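Local structure of putative 4-amino-4-deoxychorismate lyase (Thermus thermophilus, 2ZGI) at residues G53-L66 with L81-E93. The protein binds pyridoxal 5'-phosphate and is probably a lyase, putatively of 4-amino-4-deoxychorismate, in the class IV aminotransferase family. Sequence-based numbering, arbitrary orientation. Where two conformers were deposited one is given.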
ATOM      1  N   GLY D  53      -3.709  24.085  15.825  1.00 31.92           N
ATOM      2  CA  GLY D  53      -3.217  24.750  17.027  1.00 32.12           C
ATOM      3  C   GLY D  53      -2.333  25.956  16.806  1.00 32.60           C
ATOM      4  O   GLY D  53      -1.475  26.240  17.644  1.00 32.14           O
ATOM      5  N   LEU D  54      -2.512  26.650  15.679  1.00 32.93           N
ATOM      6  CA  LEU D  54      -1.746  27.856  15.394  1.00 34.14           C
ATOM      7  C   LEU D  54      -2.561  29.118  15.708  1.00 34.90           C
ATOM      8  O   LEU D  54      -3.700  29.248  15.255  1.00 35.79           O
ATOM      9  CB  LEU D  54      -1.298  27.868  13.922  1.00 34.27           C
ATOM     10  CG  LEU D  54      -0.488  26.681  13.384  1.00 34.39           C
ATOM     11  CD1 LEU D  54      -0.492  26.730  11.857  1.00 36.90           C
ATOM     12  CD2 LEU D  54       0.919  26.698  13.913  1.00 33.73           C
ATOM     13  N   SER D  55      -1.985  30.029  16.488  1.00 34.97           N
ATOM     14  CA  SER D  55      -2.598  31.349  16.738  1.00 35.41           C
ATOM     15  C   SER D  55      -2.937  32.093  15.455  1.00 34.45           C
ATOM     16  O   SER D  55      -2.066  32.298  14.605  1.00 35.04           O
ATOM     17  CB  SER D  55      -1.675  32.229  17.572  1.00 35.59           C
ATOM     18  OG  SER D  55      -1.316  31.588  18.777  1.00 38.36           O
ATOM     19  N   TYR D  56      -4.199  32.484  15.320  1.00 33.96           N
ATOM     20  CA  TYR D  56      -4.674  33.309  14.207  1.00 33.02           C
ATOM     21  C   TYR D  56      -4.475  34.795  14.530  1.00 33.41           C
ATOM     22  O   TYR D  56      -4.922  35.255  15.567  1.00 34.40           O
ATOM     23  CB  TYR D  56      -6.152  33.007  13.921  1.00 32.62           C
ATOM     24  CG  TYR D  56      -6.660  33.732  12.688  1.00 31.45           C
ATOM     25  CD1 TYR D  56      -6.105  33.475  11.441  1.00 30.06           C
ATOM     26  CD2 TYR D  56      -7.658  34.710  12.779  1.00 31.12           C
ATOM     27  CE1 TYR D  56      -6.540  34.133  10.309  1.00 31.48           C
ATOM     28  CE2 TYR D  56      -8.099  35.393  11.636  1.00 31.09           C
ATOM     29  CZ  TYR D  56      -7.519  35.096  10.400  1.00 31.15           C
ATOM     30  OH  TYR D  56      -7.907  35.734   9.238  1.00 31.49           O
ATOM     31  N   PRO D  57      -3.797  35.558  13.657  1.00 33.48           N
ATOM     32  CA  PRO D  57      -3.521  36.965  14.031  1.00 34.07           C
ATOM     33  C   PRO D  57      -4.677  37.970  13.823  1.00 34.54           C
ATOM     34  O   PRO D  57      -4.531  39.170  14.143  1.00 35.01           O
ATOM     35  CB  PRO D  57      -2.330  37.322  13.156  1.00 34.65           C
ATOM     36  CG  PRO D  57      -2.525  36.482  11.937  1.00 33.78           C
ATOM     37  CD  PRO D  57      -3.051  35.159  12.460  1.00 33.29           C
ATOM     38  N   GLY D  58      -5.811  37.486  13.318  1.00 34.01           N
ATOM     39  CA  GLY D  58      -7.000  38.303  13.169  1.00 33.93           C
ATOM     40  C   GLY D  58      -7.158  38.835  11.770  1.00 33.88           C
ATOM     41  O   GLY D  58      -6.172  39.030  11.039  1.00 33.52           O
ATOM     42  N   ASP D  59      -8.409  39.079  11.403  1.00 33.77           N
ATOM     43  CA  ASP D  59      -8.733  39.626  10.107  1.00 34.11           C
ATOM     44  C   ASP D  59      -8.182  41.033   9.935  1.00 34.17           C
ATOM     45  O   ASP D  59      -7.636  41.346   8.891  1.00 33.84           O
ATOM     46  CB  ASP D  59     -10.244  39.580   9.875  1.00 34.63           C
ATOM     47  CG  ASP D  59     -10.754  38.169   9.675  1.00 36.94           C
ATOM     48  OD1 ASP D  59      -9.943  37.307   9.295  1.00 37.52           O
ATOM     49  OD2 ASP D  59     -11.947  37.902   9.916  1.00 38.82           O
ATOM     50  N   GLU D  60      -8.298  41.881  10.956  1.00 34.09           N
ATOM     51  CA  GLU D  60      -7.860  43.278  10.781  1.00 34.75           C
ATOM     52  C   GLU D  60      -6.402  43.410  10.347  1.00 33.76           C
ATOM     53  O   GLU D  60      -6.094  44.212   9.461  1.00 33.84           O
ATOM     54  CB  GLU D  60      -8.131  44.162  12.011  1.00 35.29           C
ATOM     55  CG  GLU D  60      -8.732  45.538  11.671  1.00 38.86           C
ATOM     56  CD  GLU D  60      -7.862  46.432  10.762  1.00 42.45           C
ATOM     57  OE1 GLU D  60      -7.201  47.375  11.297  1.00 45.49           O
ATOM     58  OE2 GLU D  60      -7.849  46.226   9.514  1.00 39.55           O
ATOM     59  N   ALA D  61      -5.524  42.604  10.955  1.00 32.74           N
ATOM     60  CA  ALA D  61      -4.104  42.635  10.668  1.00 32.17           C
ATOM     61  C   ALA D  61      -3.863  42.258   9.208  1.00 31.90           C
ATOM     62  O   ALA D  61      -3.067  42.896   8.506  1.00 30.51           O
ATOM     63  CB  ALA D  61      -3.343  41.702  11.622  1.00 32.34           C
ATOM     64  N   PHE D  62      -4.594  41.245   8.753  1.00 31.35           N
ATOM     65  CA  PHE D  62      -4.489  40.785   7.382  1.00 31.06           C
ATOM     66  C   PHE D  62      -5.083  41.799   6.420  1.00 31.00           C
ATOM     67  O   PHE D  62      -4.564  42.001   5.341  1.00 30.90           O
ATOM     68  CB  PHE D  62      -5.170  39.426   7.229  1.00 30.54           C
ATOM     69  CG  PHE D  62      -4.234  38.263   7.429  1.00 28.24           C
ATOM     70  CD1 PHE D  62      -3.072  38.145   6.649  1.00 26.18           C
ATOM     71  CD2 PHE D  62      -4.517  37.281   8.367  1.00 27.47           C
ATOM     72  CE1 PHE D  62      -2.202  37.067   6.814  1.00 25.38           C
ATOM     73  CE2 PHE D  62      -3.644  36.179   8.545  1.00 26.58           C
ATOM     74  CZ  PHE D  62      -2.494  36.074   7.752  1.00 26.62           C
ATOM     75  N   LEU D  63      -6.168  42.444   6.840  1.00 31.68           N
ATOM     76  CA  LEU D  63      -6.813  43.485   6.033  1.00 31.88           C
ATOM     77  C   LEU D  63      -5.960  44.748   5.957  1.00 32.36           C
ATOM     78  O   LEU D  63      -5.983  45.446   4.940  1.00 33.23           O
ATOM     79  CB  LEU D  63      -8.196  43.822   6.582  1.00 32.30           C
ATOM     80  CG  LEU D  63      -9.264  42.730   6.532  1.00 32.34           C
ATOM     81  CD1 LEU D  63     -10.410  43.082   7.515  1.00 34.49           C
ATOM     82  CD2 LEU D  63      -9.808  42.507   5.139  1.00 31.06           C
ATOM     83  N   GLU D  64      -5.227  45.041   7.033  1.00 31.58           N
ATOM     84  CA  GLU D  64      -4.184  46.075   7.033  1.00 32.67           C
ATOM     85  C   GLU D  64      -3.093  45.741   6.016  1.00 31.56           C
ATOM     86  O   GLU D  64      -2.728  46.556   5.179  1.00 30.28           O
ATOM     87  CB  GLU D  64      -3.544  46.114   8.407  1.00 32.93           C
ATOM     88  CG  GLU D  64      -3.212  47.471   8.946  1.00 39.56           C
ATOM     89  CD  GLU D  64      -3.013  47.410  10.458  1.00 43.80           C
ATOM     90  OE1 GLU D  64      -4.014  47.533  11.200  1.00 45.22           O
ATOM     91  OE2 GLU D  64      -1.863  47.192  10.894  1.00 47.14           O
ATOM     92  N   ASP D  65      -2.580  44.519   6.095  1.00 31.33           N
ATOM     93  CA  ASP D  65      -1.617  44.033   5.100  1.00 31.45           C
ATOM     94  C   ASP D  65      -2.151  44.190   3.695  1.00 30.81           C
ATOM     95  O   ASP D  65      -1.426  44.629   2.783  1.00 31.03           O
ATOM     96  CB  ASP D  65      -1.291  42.556   5.338  1.00 30.90           C
ATOM     97  CG  ASP D  65      -0.470  42.345   6.583  1.00 33.78           C
ATOM     98  OD1 ASP D  65       0.029  43.355   7.151  1.00 33.73           O
ATOM     99  OD2 ASP D  65      -0.298  41.168   6.982  1.00 32.00           O
ATOM    100  N   LEU D  66      -3.418  43.809   3.517  1.00 31.22           N
ATOM    101  CA  LEU D  66      -4.016  43.790   2.192  1.00 30.82           C
ATOM    102  C   LEU D  66      -4.037  45.168   1.531  1.00 31.70           C
ATOM    103  O   LEU D  66      -3.660  45.291   0.354  1.00 31.12           O
ATOM    104  CB  LEU D  66      -5.380  43.112   2.219  1.00 30.38           C
ATOM    105  CG  LEU D  66      -6.144  42.870   0.922  1.00 28.93           C
ATOM    106  CD1 LEU D  66      -5.282  42.208  -0.194  1.00 30.08           C
ATOM    107  CD2 LEU D  66      -7.386  42.032   1.235  1.00 26.12           C
ATOM    108  N   LEU D  81      -2.163  36.679  -4.522  1.00 26.92           N
ATOM    109  CA  LEU D  81      -1.906  37.034  -3.151  1.00 26.19           C
ATOM    110  C   LEU D  81      -1.720  35.778  -2.363  1.00 26.20           C
ATOM    111  O   LEU D  81      -2.288  34.730  -2.687  1.00 25.84           O
ATOM    112  CB  LEU D  81      -3.113  37.811  -2.564  1.00 26.80           C
ATOM    113  CG  LEU D  81      -3.650  39.012  -3.338  1.00 26.75           C
ATOM    114  CD1 LEU D  81      -5.028  39.449  -2.796  1.00 29.02           C
ATOM    115  CD2 LEU D  81      -2.652  40.127  -3.140  1.00 29.19           C
ATOM    116  N   ARG D  82      -0.949  35.884  -1.297  1.00 25.81           N
ATOM    117  CA  ARG D  82      -0.788  34.779  -0.411  1.00 26.12           C
ATOM    118  C   ARG D  82      -0.713  35.216   1.041  1.00 25.56           C
ATOM    119  O   ARG D  82       0.072  36.119   1.386  1.00 26.72           O
ATOM    120  CB  ARG D  82       0.484  34.067  -0.801  1.00 26.45           C
ATOM    121  CG  ARG D  82       0.611  32.714  -0.198  1.00 29.01           C
ATOM    122  CD  ARG D  82       2.071  32.409  -0.162  1.00 33.92           C
ATOM    123  NE  ARG D  82       2.330  31.698   1.049  1.00 38.83           N
ATOM    124  CZ  ARG D  82       2.304  30.383   1.123  1.00 36.34           C
ATOM    125  NH1 ARG D  82       2.070  29.702   0.020  1.00 36.08           N
ATOM    126  NH2 ARG D  82       2.531  29.783   2.275  1.00 31.12           N
ATOM    127  N   PHE D  83      -1.508  34.561   1.892  1.00 24.86           N
ATOM    128  CA  PHE D  83      -1.574  34.862   3.312  1.00 24.40           C
ATOM    129  C   PHE D  83      -1.150  33.604   4.044  1.00 24.79           C
ATOM    130  O   PHE D  83      -1.716  32.554   3.823  1.00 23.58           O
ATOM    131  CB  PHE D  83      -3.008  35.199   3.759  1.00 24.85           C
ATOM    132  CG  PHE D  83      -3.570  36.496   3.198  1.00 26.96           C
ATOM    133  CD1 PHE D  83      -2.816  37.667   3.180  1.00 30.00           C
ATOM    134  CD2 PHE D  83      -4.901  36.561   2.797  1.00 31.30           C
ATOM    135  CE1 PHE D  83      -3.361  38.866   2.701  1.00 31.65           C
ATOM    136  CE2 PHE D  83      -5.459  37.771   2.324  1.00 31.16           C
ATOM    137  CZ  PHE D  83      -4.680  38.909   2.273  1.00 30.19           C
ATOM    138  N   THR D  84      -0.155  33.709   4.914  1.00 24.12           N
ATOM    139  CA  THR D  84       0.409  32.530   5.587  1.00 24.51           C
ATOM    140  C   THR D  84       0.425  32.790   7.094  1.00 24.84           C
ATOM    141  O   THR D  84       0.848  33.868   7.535  1.00 25.88           O
ATOM    142  CB  THR D  84       1.839  32.220   5.086  1.00 23.93           C
ATOM    143  OG1 THR D  84       1.834  32.186   3.660  1.00 22.89           O
ATOM    144  CG2 THR D  84       2.355  30.870   5.620  1.00 23.63           C
ATOM    145  N   VAL D  85      -0.046  31.808   7.851  1.00 23.88           N
ATOM    146  CA  VAL D  85      -0.019  31.815   9.301  1.00 23.97           C
ATOM    147  C   VAL D  85       0.916  30.740   9.897  1.00 24.77           C
ATOM    148  O   VAL D  85       0.808  29.538   9.588  1.00 23.62           O
ATOM    149  CB  VAL D  85      -1.439  31.609   9.876  1.00 23.92           C
ATOM    150  CG1 VAL D  85      -1.403  31.535  11.383  1.00 24.06           C
ATOM    151  CG2 VAL D  85      -2.383  32.758   9.416  1.00 24.08           C
ATOM    152  N   GLY D  86       1.815  31.178  10.769  1.00 24.68           N
ATOM    153  CA  GLY D  86       2.490  30.274  11.699  1.00 26.19           C
ATOM    154  C   GLY D  86       2.534  30.965  13.053  1.00 28.46           C
ATOM    155  O   GLY D  86       2.096  32.130  13.172  1.00 28.04           O
ATOM    156  N   GLU D  87       3.041  30.262  14.061  1.00 30.35           N
ATOM    157  CA  GLU D  87       3.343  30.885  15.371  1.00 32.55           C
ATOM    158  C   GLU D  87       4.326  32.056  15.237  1.00 32.80           C
ATOM    159  O   GLU D  87       5.460  31.875  14.780  1.00 33.59           O
ATOM    160  CB  GLU D  87       3.863  29.850  16.363  1.00 33.17           C
ATOM    161  CG  GLU D  87       2.900  28.723  16.676  1.00 36.15           C
ATOM    162  CD  GLU D  87       1.508  29.172  17.182  1.00 41.29           C
ATOM    163  OE1 GLU D  87       1.202  30.383  17.216  1.00 42.63           O
ATOM    164  OE2 GLU D  87       0.704  28.281  17.551  1.00 44.91           O
ATOM    165  N   GLY D  88       3.860  33.253  15.596  1.00 33.57           N
ATOM    166  CA  GLY D  88       4.638  34.499  15.478  1.00 33.35           C
ATOM    167  C   GLY D  88       4.845  34.936  14.034  1.00 33.61           C
ATOM    168  O   GLY D  88       5.755  35.708  13.725  1.00 34.90           O
ATOM    169  N   VAL D  89       4.023  34.430  13.131  1.00 32.77           N
ATOM    170  CA  VAL D  89       4.213  34.740  11.727  1.00 32.70           C
ATOM    171  C   VAL D  89       2.888  35.074  11.107  1.00 32.21           C
ATOM    172  O   VAL D  89       1.946  34.266  11.149  1.00 31.69           O
ATOM    173  CB  VAL D  89       4.796  33.553  10.900  1.00 32.67           C
ATOM    174  CG1 VAL D  89       4.721  33.865   9.384  1.00 32.09           C
ATOM    175  CG2 VAL D  89       6.222  33.246  11.322  1.00 33.29           C
ATOM    176  N   ARG D  90       2.843  36.290  10.579  1.00 32.13           N
ATOM    177  CA  ARG D  90       1.781  36.730   9.710  0.50 32.72           C
ATOM    178  C   ARG D  90       2.473  37.167   8.428  1.00 32.85           C
ATOM    179  O   ARG D  90       3.174  38.181   8.396  1.00 33.21           O
ATOM    180  CB  ARG D  90       1.019  37.885  10.354  0.50 32.82           C
ATOM    181  CG  ARG D  90      -0.257  38.271   9.640  0.50 34.89           C
ATOM    182  CD  ARG D  90      -1.010  39.290  10.462  0.50 37.89           C
ATOM    183  NE  ARG D  90      -0.153  40.422  10.800  0.50 40.59           N
ATOM    184  CZ  ARG D  90      -0.158  41.561  10.125  0.50 41.21           C
ATOM    185  NH1 ARG D  90      -0.988  41.696   9.111  0.50 41.50           N
ATOM    186  NH2 ARG D  90       0.643  42.562  10.463  0.50 41.71           N
ATOM    187  N   LEU D  91       2.297  36.389   7.376  1.00 31.68           N
ATOM    188  CA  LEU D  91       2.950  36.702   6.145  1.00 31.13           C
ATOM    189  C   LEU D  91       1.872  37.030   5.122  1.00 30.17           C
ATOM    190  O   LEU D  91       0.876  36.311   5.008  1.00 29.29           O
ATOM    191  CB  LEU D  91       3.836  35.513   5.770  1.00 32.09           C
ATOM    192  CG  LEU D  91       5.188  35.577   5.052  1.00 34.61           C
ATOM    193  CD1 LEU D  91       6.140  36.674   5.515  1.00 33.76           C
ATOM    194  CD2 LEU D  91       5.847  34.196   5.219  1.00 37.83           C
ATOM    195  N   SER D  92       2.037  38.156   4.435  1.00 28.93           N
ATOM    196  CA  SER D  92       1.106  38.608   3.411  1.00 27.76           C
ATOM    197  C   SER D  92       1.938  39.116   2.256  1.00 28.22           C
ATOM    198  O   SER D  92       2.899  39.899   2.446  1.00 27.48           O
ATOM    199  CB  SER D  92       0.175  39.709   3.948  1.00 28.24           C
ATOM    200  OG  SER D  92      -0.512  39.248   5.110  1.00 28.22           O
ATOM    201  N   GLU D  93       1.616  38.631   1.060  1.00 27.78           N
ATOM    202  CA  GLU D  93       2.391  38.992  -0.129  1.00 28.81           C
ATOM    203  C   GLU D  93       1.545  39.062  -1.386  1.00 28.40           C
ATOM    204  O   GLU D  93       0.472  38.449  -1.460  1.00 28.56           O
ATOM    205  CB  GLU D  93       3.517  37.988  -0.333  1.00 29.31           C
ATOM    206  CG  GLU D  93       3.066  36.563  -0.233  1.00 31.87           C
ATOM    207  CD  GLU D  93       4.241  35.632  -0.178  1.00 35.40           C
ATOM    208  OE1 GLU D  93       4.448  35.037   0.913  1.00 34.02           O
ATOM    209  OE2 GLU D  93       4.964  35.547  -1.214  1.00 33.91           O
TER
HETATM  210  O   HOH W   1      -0.139  33.683  14.199  1.00 47.76           O
HETATM  211  O   HOH W   2       2.472  40.857   7.508  1.00 27.29           O
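R90 leaves its strand with CG opposite the backbone N (chi1 -170°), which puts CG over F62; CD then runs past P57 CG, and a bend at chi3 (53°) turns the guanidinium toward D65. The salt bridge between D65 OD2 and R90 NH1 is doubtful in detail, being implausibly short in the one of two R90 conformers described. The firm bond to this buried carboxylate comes from S92, whose OG donates to D65 OD2 over 2.7 Å from its anti side. R90 lies close by, and a water is within hydrogen-bonding reach of D65 OD2 and R90 O, while A61 CB covers one guanidinium face. R90 CG sits over one face of the F62 ring, 3.9 Å from its centroid, a CH-pi contact. V85 CG2 meets the ring edge 3.7 Å from F62 CZ, and the F83 ring lies obliquely beside it, planes at 52°. With F62 cut back to an alanine, a gap is likely to open between F83, V85 and the R90 chain, which would be freer to turn. At the hairpin end, S55 N donates to E87 OE1 (3.3 Å). Helix 59-72 thus packs on an antiparallel hairpin with a type II turn at G86-V89, in the N-terminal part of a class IV aminotransferase fold, strand 89-96 carrying the sheet on into the second subunit.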